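Local coordinates for putative CRISPR-associated endoribonuclease-like protein Cas6 (Pyrococcus furiosus, PDB 3UFC) that binds CRISPR RNA as a Cas6 paralogue of the CRISPR antiviral defence system, and is related to the Cas6 endoribonucleases, at residues A[129-134]-A[236-241]; A[185-190]-A[205-210]. One frame throughout, in Å; residues are numbered along the deposited sequence.

Interaction 1 of 2, residues A[129-134]-A[236-241]; sequences STLSPI and MVKIIE
Leu131 lays its two methyls across the chains of Met236 and Lys238: CD1 lies 4.1 Å from Met236 CE, while CD2 rests on Lys238 CD. The lysine chain, extended beyond CG, runs at about a right angle to the leucine and passes Ser129, its CE 4.0 Å from Ser129 CB. Strand 237-239, at the edge of the C-terminal ferredoxin-like sheet, runs antiparallel to strand 125-130. Ser129 and Lys238 form a hydrogen-bonded pair, Ser129 N reaching Lys238 O at 2.9 Å and Lys238 N reaching Ser129 O at 2.8 Å, both in the carbonyl planes. Thr130 and Val237 are the non-hydrogen-bonded pair beyond it; on their face Val237 CG1 meets Thr130 CG2 obliquely and approaches Ile134 CD1. As the first strand ends, Met236 O takes a short, nearly straight bond from Leu131 N (2.6 Å, 178°), from above its carbonyl plane, and a weak one from Ser132 N. Ser132 OG, set between its own backbone N and carbonyl carbon (chi1 53°), accepts from Met236 N at 2.8 Å and also bonds to Phe54 O of strand 53-59. The buried serine hydroxyl thus satisfies a backbone N-H just before strand 237-239 and ties that end to the N-terminal sheet.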
loop_
_atom_site.group_PDB
_atom_site.type_symbol
_atom_site.label_atom_id
_atom_site.label_comp_id
_atom_site.label_asym_id
_atom_site.label_seq_id
_atom_site.Cartn_x
_atom_site.Cartn_y
_atom_site.Cartn_z
ATOM N N SER A 129 5.402 3.623 10.112
ATOM C CA SER A 129 4.918 2.295 10.455
ATOM C C SER A 129 4.052 1.829 9.286
ATOM O O SER A 129 3.186 2.567 8.815
ATOM C CB SER A 129 4.098 2.327 11.749
ATOM O OG SER A 129 3.747 1.009 12.136
ATOM N N THR A 130 4.285 0.603 8.826
ATOM C CA THR A 130 3.557 0.062 7.684
ATOM C C THR A 130 2.089 -0.263 7.914
ATOM O O THR A 130 1.719 -0.801 8.959
ATOM C CB THR A 130 4.234 -1.229 7.152
ATOM O OG1 THR A 130 4.425 -2.155 8.230
ATOM C CG2 THR A 130 5.582 -0.909 6.528
ATOM N N LEU A 131 1.264 0.082 6.924
ATOM C CA LEU A 131 -0.160 -0.237 6.938
ATOM C C LEU A 131 -0.319 -1.387 5.925
ATOM O O LEU A 131 -1.318 -2.103 5.920
ATOM C CB LEU A 131 -0.998 0.983 6.533
ATOM C CG LEU A 131 -0.954 2.133 7.550
ATOM C CD1 LEU A 131 -1.863 3.262 7.087
ATOM C CD2 LEU A 131 -1.387 1.624 8.927
ATOM N N SER A 132 0.676 -1.525 5.051
ATOM C CA SER A 132 0.750 -2.611 4.066
ATOM C C SER A 132 2.258 -2.864 3.910
ATOM O O SER A 132 3.057 -1.939 4.033
ATOM C CB SER A 132 0.076 -2.244 2.728
ATOM O OG SER A 132 0.538 -1.031 2.166
ATOM N N PRO A 133 2.661 -4.124 3.657
ATOM C CA PRO A 133 4.075 -4.501 3.509
ATOM C C PRO A 133 4.894 -3.744 2.472
ATOM O O PRO A 133 4.423 -3.467 1.377
ATOM C CB PRO A 133 4.012 -6.002 3.191
ATOM C CG PRO A 133 2.689 -6.439 3.747
ATOM C CD PRO A 133 1.787 -5.278 3.385
ATOM N N ILE A 134 6.131 -3.415 2.832
ATOM C CA ILE A 134 7.025 -2.724 1.915
ATOM C C ILE A 134 7.776 -3.766 1.083
ATOM O O ILE A 134 8.385 -4.700 1.621
ATOM C CB ILE A 134 8.010 -1.816 2.679
ATOM C CG1 ILE A 134 7.269 -0.560 3.152
ATOM C CG2 ILE A 134 9.192 -1.428 1.783
ATOM C CD1 ILE A 134 8.114 0.371 4.014
ATOM N N MET A 236 2.284 1.179 2.072
ATOM C CA MET A 236 1.639 2.320 2.704
ATOM C C MET A 236 2.097 2.419 4.147
ATOM O O MET A 236 2.206 1.409 4.835
ATOM C CB MET A 236 0.116 2.193 2.653
ATOM C CG MET A 236 -0.581 3.476 3.100
ATOM S SD MET A 236 -2.368 3.446 2.900
ATOM C CE MET A 236 -2.780 5.136 3.554
ATOM N N VAL A 237 2.373 3.638 4.597
ATOM C CA VAL A 237 2.816 3.847 5.966
ATOM C C VAL A 237 2.054 4.981 6.638
ATOM O O VAL A 237 1.390 5.780 5.982
ATOM C CB VAL A 237 4.320 4.215 6.029
ATOM C CG1 VAL A 237 5.178 3.069 5.519
ATOM C CG2 VAL A 237 4.576 5.465 5.213
ATOM N N LYS A 238 2.163 5.033 7.958
ATOM C CA LYS A 238 1.552 6.095 8.748
ATOM C C LYS A 238 2.692 6.658 9.589
ATOM O O LYS A 238 3.726 6.007 9.747
ATOM C CB LYS A 238 0.475 5.541 9.678
ATOM C CG LYS A 238 1.007 4.632 10.769
ATOM C CD LYS A 238 -0.124 4.188 11.683
ATOM C CE LYS A 238 0.348 3.172 12.708
ATOM N NZ LYS A 238 -0.785 2.703 13.561
ATOM N N ILE A 239 2.508 7.860 10.116
ATOM C CA ILE A 239 3.522 8.479 10.960
ATOM C C ILE A 239 3.192 8.220 12.425
ATOM O O ILE A 239 2.027 8.237 12.816
ATOM C CB ILE A 239 3.580 10.006 10.729
ATOM C CG1 ILE A 239 4.194 10.296 9.360
ATOM C CG2 ILE A 239 4.387 10.685 11.837
ATOM C CD1 ILE A 239 4.186 11.753 8.988
ATOM N N ILE A 240 4.215 7.952 13.229
ATOM C CA ILE A 240 4.017 7.744 14.658
ATOM C C ILE A 240 4.967 8.677 15.402
ATOM O O ILE A 240 6.118 8.855 15.002
ATOM C CB ILE A 240 4.266 6.274 15.088
ATOM C CG1 ILE A 240 5.635 5.804 14.627
ATOM C CG2 ILE A 240 3.180 5.369 14.518
ATOM C CD1 ILE A 240 5.906 4.345 14.949
ATOM N N GLU A 241 4.471 9.293 16.470
ATOM C CA GLU A 241 5.271 10.226 17.254
ATOM C C GLU A 241 6.470 9.558 17.926
ATOM O O GLU A 241 7.541 10.159 18.038
ATOM C CB GLU A 241 4.396 10.903 18.308
ATOM C CG GLU A 241 3.097 11.477 17.759
ATOM C CD GLU A 241 3.304 12.345 16.529
ATOM O OE1 GLU A 241 4.115 13.293 16.595
ATOM O OE2 GLU A 241 2.645 12.084 15.498
#

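Interaction 2 of 2, residues A[185-190]-A[205-210]; sequences IELIKF and SLMVFR
Val208 is the central bump, its two methyls spread against successive residues of the facing strand and filling the hollow between Ile188 CB and the Lys189 stem. CG1 fits against Ile188 CB at 3.9 Å, the pair crossing obliquely, and CG2 lies 3.8 Å from Lys189 CD, where the lysine stem runs alongside before its end turns off. Both residues can face one valine because the register slips by one: Ile188 N and Lys189 N converge on Val208 O, at 2.9 and 3.1 Å, making a classic beta bulge in the hairpin of strands 183-197 and 200-213. Val208 N returns a bond to Lys189 O. On the face of Leu187 and Phe209, Ile185 crosses Phe209 obliquely, CG2 lying 3.8 Å from CD2, and sets CD1 near Met207 CE, while Leu187, at about a right angle to Met207, rests CD2 on its CB. Farther along, Phe190 offers its ring edge to Ser205, CE1 lying 3.3 Å from OG. On the other face Glu186 and Arg210 lie side by side, pointing the same way. Arg210, bent at chi3 (-72°), brings NH1 over the carboxylate plane to Glu186 OE2, a 2.9 Å salt bridge; this oxygen also bonds to Tyr212 OH. Ile188 CD1 rests over one guanidinium face.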
loop_
_atom_site.group_PDB
_atom_site.type_symbol
_atom_site.label_atom_id
_atom_site.label_comp_id
_atom_site.label_asym_id
_atom_site.label_seq_id
_atom_site.Cartn_x
_atom_site.Cartn_y
_atom_site.Cartn_z
ATOM N N ILE A 185 17.695 4.733 6.627
ATOM C CA ILE A 185 16.660 4.283 7.546
ATOM C C ILE A 185 17.267 3.423 8.632
ATOM O O ILE A 185 18.324 2.821 8.442
ATOM C CB ILE A 185 15.580 3.425 6.838
ATOM C CG1 ILE A 185 16.178 2.076 6.420
ATOM C CG2 ILE A 185 15.027 4.163 5.622
ATOM C CD1 ILE A 185 15.138 1.034 6.072
ATOM N N GLU A 186 16.604 3.374 9.778
ATOM C CA GLU A 186 17.071 2.523 10.855
ATOM C C GLU A 186 15.871 1.710 11.311
ATOM O O GLU A 186 14.837 2.258 11.699
ATOM C CB GLU A 186 17.678 3.340 12.004
ATOM C CG GLU A 186 16.730 4.189 12.815
ATOM C CD GLU A 186 17.445 4.888 13.964
ATOM O OE1 GLU A 186 18.064 4.190 14.794
ATOM O OE2 GLU A 186 17.392 6.132 14.039
ATOM N N LEU A 187 16.010 0.393 11.222
ATOM C CA LEU A 187 14.949 -0.530 11.597
ATOM C C LEU A 187 14.643 -0.499 13.085
ATOM O O LEU A 187 15.549 -0.549 13.912
ATOM C CB LEU A 187 15.336 -1.955 11.215
ATOM C CG LEU A 187 14.483 -2.720 10.207
ATOM C CD1 LEU A 187 14.811 -4.195 10.357
ATOM C CD2 LEU A 187 12.998 -2.486 10.443
ATOM N N ILE A 188 13.360 -0.425 13.419
ATOM C CA ILE A 188 12.935 -0.424 14.809
ATOM C C ILE A 188 12.214 -1.740 15.103
ATOM O O ILE A 188 12.493 -2.394 16.105
ATOM C CB ILE A 188 12.003 0.764 15.106
ATOM C CG1 ILE A 188 12.772 2.077 14.919
ATOM C CG2 ILE A 188 11.458 0.658 16.523
ATOM C CD1 ILE A 188 11.930 3.316 15.125
ATOM N N LYS A 189 11.293 -2.125 14.221
ATOM C CA LYS A 189 10.541 -3.373 14.365
ATOM C C LYS A 189 10.447 -4.027 12.988
ATOM O O LYS A 189 10.400 -3.334 11.974
ATOM C CB LYS A 189 9.129 -3.105 14.896
ATOM C CG LYS A 189 9.071 -2.432 16.262
ATOM C CD LYS A 189 7.624 -2.180 16.675
ATOM C CE LYS A 189 7.532 -1.405 17.982
ATOM N NZ LYS A 189 8.160 -2.137 19.119
ATOM N N PHE A 190 10.405 -5.356 12.950
ATOM C CA PHE A 190 10.340 -6.060 11.676
ATOM C C PHE A 190 9.747 -7.463 11.728
ATOM O O PHE A 190 9.984 -8.220 12.669
ATOM C CB PHE A 190 11.745 -6.152 11.071
ATOM C CG PHE A 190 11.858 -7.140 9.939
ATOM C CD1 PHE A 190 11.380 -6.827 8.673
ATOM C CD2 PHE A 190 12.412 -8.398 10.153
ATOM C CE1 PHE A 190 11.452 -7.751 7.636
ATOM C CE2 PHE A 190 12.489 -9.331 9.126
ATOM C CZ PHE A 190 12.007 -9.009 7.862
ATOM N N SER A 205 8.004 -6.538 3.867
ATOM C CA SER A 205 8.257 -6.331 5.275
ATOM C C SER A 205 7.236 -5.441 5.970
ATOM O O SER A 205 6.933 -4.341 5.505
ATOM C CB SER A 205 9.641 -5.702 5.458
ATOM O OG SER A 205 10.643 -6.436 4.771
ATOM N N LEU A 206 6.685 -5.938 7.071
ATOM C CA LEU A 206 5.788 -5.130 7.880
ATOM C C LEU A 206 6.868 -4.539 8.777
ATOM O O LEU A 206 7.686 -5.277 9.326
ATOM C CB LEU A 206 4.815 -6.012 8.668
ATOM C CG LEU A 206 3.630 -6.508 7.827
ATOM C CD1 LEU A 206 2.748 -7.453 8.640
ATOM C CD2 LEU A 206 2.817 -5.308 7.352
ATOM N N MET A 207 6.917 -3.224 8.909
ATOM C CA MET A 207 7.992 -2.656 9.705
ATOM C C MET A 207 7.772 -1.256 10.243
ATOM O O MET A 207 6.932 -0.501 9.759
ATOM C CB MET A 207 9.281 -2.665 8.864
ATOM C CG MET A 207 9.147 -1.929 7.513
ATOM S SD MET A 207 10.496 -2.200 6.282
ATOM C CE MET A 207 11.710 -1.011 6.824
ATOM N N VAL A 208 8.544 -0.937 11.274
ATOM C CA VAL A 208 8.535 0.384 11.874
ATOM C C VAL A 208 9.987 0.798 11.682
ATOM O O VAL A 208 10.902 0.045 12.026
ATOM C CB VAL A 208 8.196 0.343 13.383
ATOM C CG1 VAL A 208 8.369 1.732 13.988
ATOM C CG2 VAL A 208 6.765 -0.141 13.579
ATOM N N PHE A 209 10.205 1.965 11.096
ATOM C CA PHE A 209 11.563 2.421 10.862
ATOM C C PHE A 209 11.666 3.922 10.953
ATOM O O PHE A 209 10.703 4.638 10.689
ATOM C CB PHE A 209 12.065 1.973 9.481
ATOM C CG PHE A 209 11.260 2.519 8.322
ATOM C CD1 PHE A 209 10.019 1.973 7.994
ATOM C CD2 PHE A 209 11.754 3.564 7.546
ATOM C CE1 PHE A 209 9.285 2.461 6.909
ATOM C CE2 PHE A 209 11.029 4.056 6.461
ATOM C CZ PHE A 209 9.788 3.498 6.144
ATOM N N ARG A 210 12.844 4.396 11.340
ATOM C CA ARG A 210 13.076 5.828 11.425
ATOM C C ARG A 210 13.751 6.208 10.110
ATOM O O ARG A 210 14.732 5.586 9.704
ATOM C CB ARG A 210 13.978 6.165 12.623
ATOM C CG ARG A 210 14.202 7.661 12.809
ATOM C CD ARG A 210 14.996 8.001 14.074
ATOM N NE ARG A 210 14.231 7.812 15.304
ATOM C CZ ARG A 210 14.316 6.741 16.085
ATOM N NH1 ARG A 210 15.137 5.749 15.772
ATOM N NH2 ARG A 210 13.581 6.665 17.186
#

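Overall arrangement
Both contacts belong to one antiparallel sheet, in the order 183-197, 200-213, 125-130, 237-239, so interaction 2 pairs the two strands at one margin and interaction 1 the two at the other. Their centres are about 9 Å apart. Strand 200-213 joins them, bonding to strand 125-130 and the loop after it: Thr130 OG1 lies 2.8 Å from Met207 N and Ile134 O 2.9 Å from Ser205 N, both probable hydrogen bonds, and Ser129 OG packs on Val208 CG2 at 3.5 Å. Along the chain, the hairpin of interaction 2 is nested inside the loop that interaction 1 closes. Val208 is shared: besides its partners in interaction 2 it touches Ser129 and Ile240 of interaction 1.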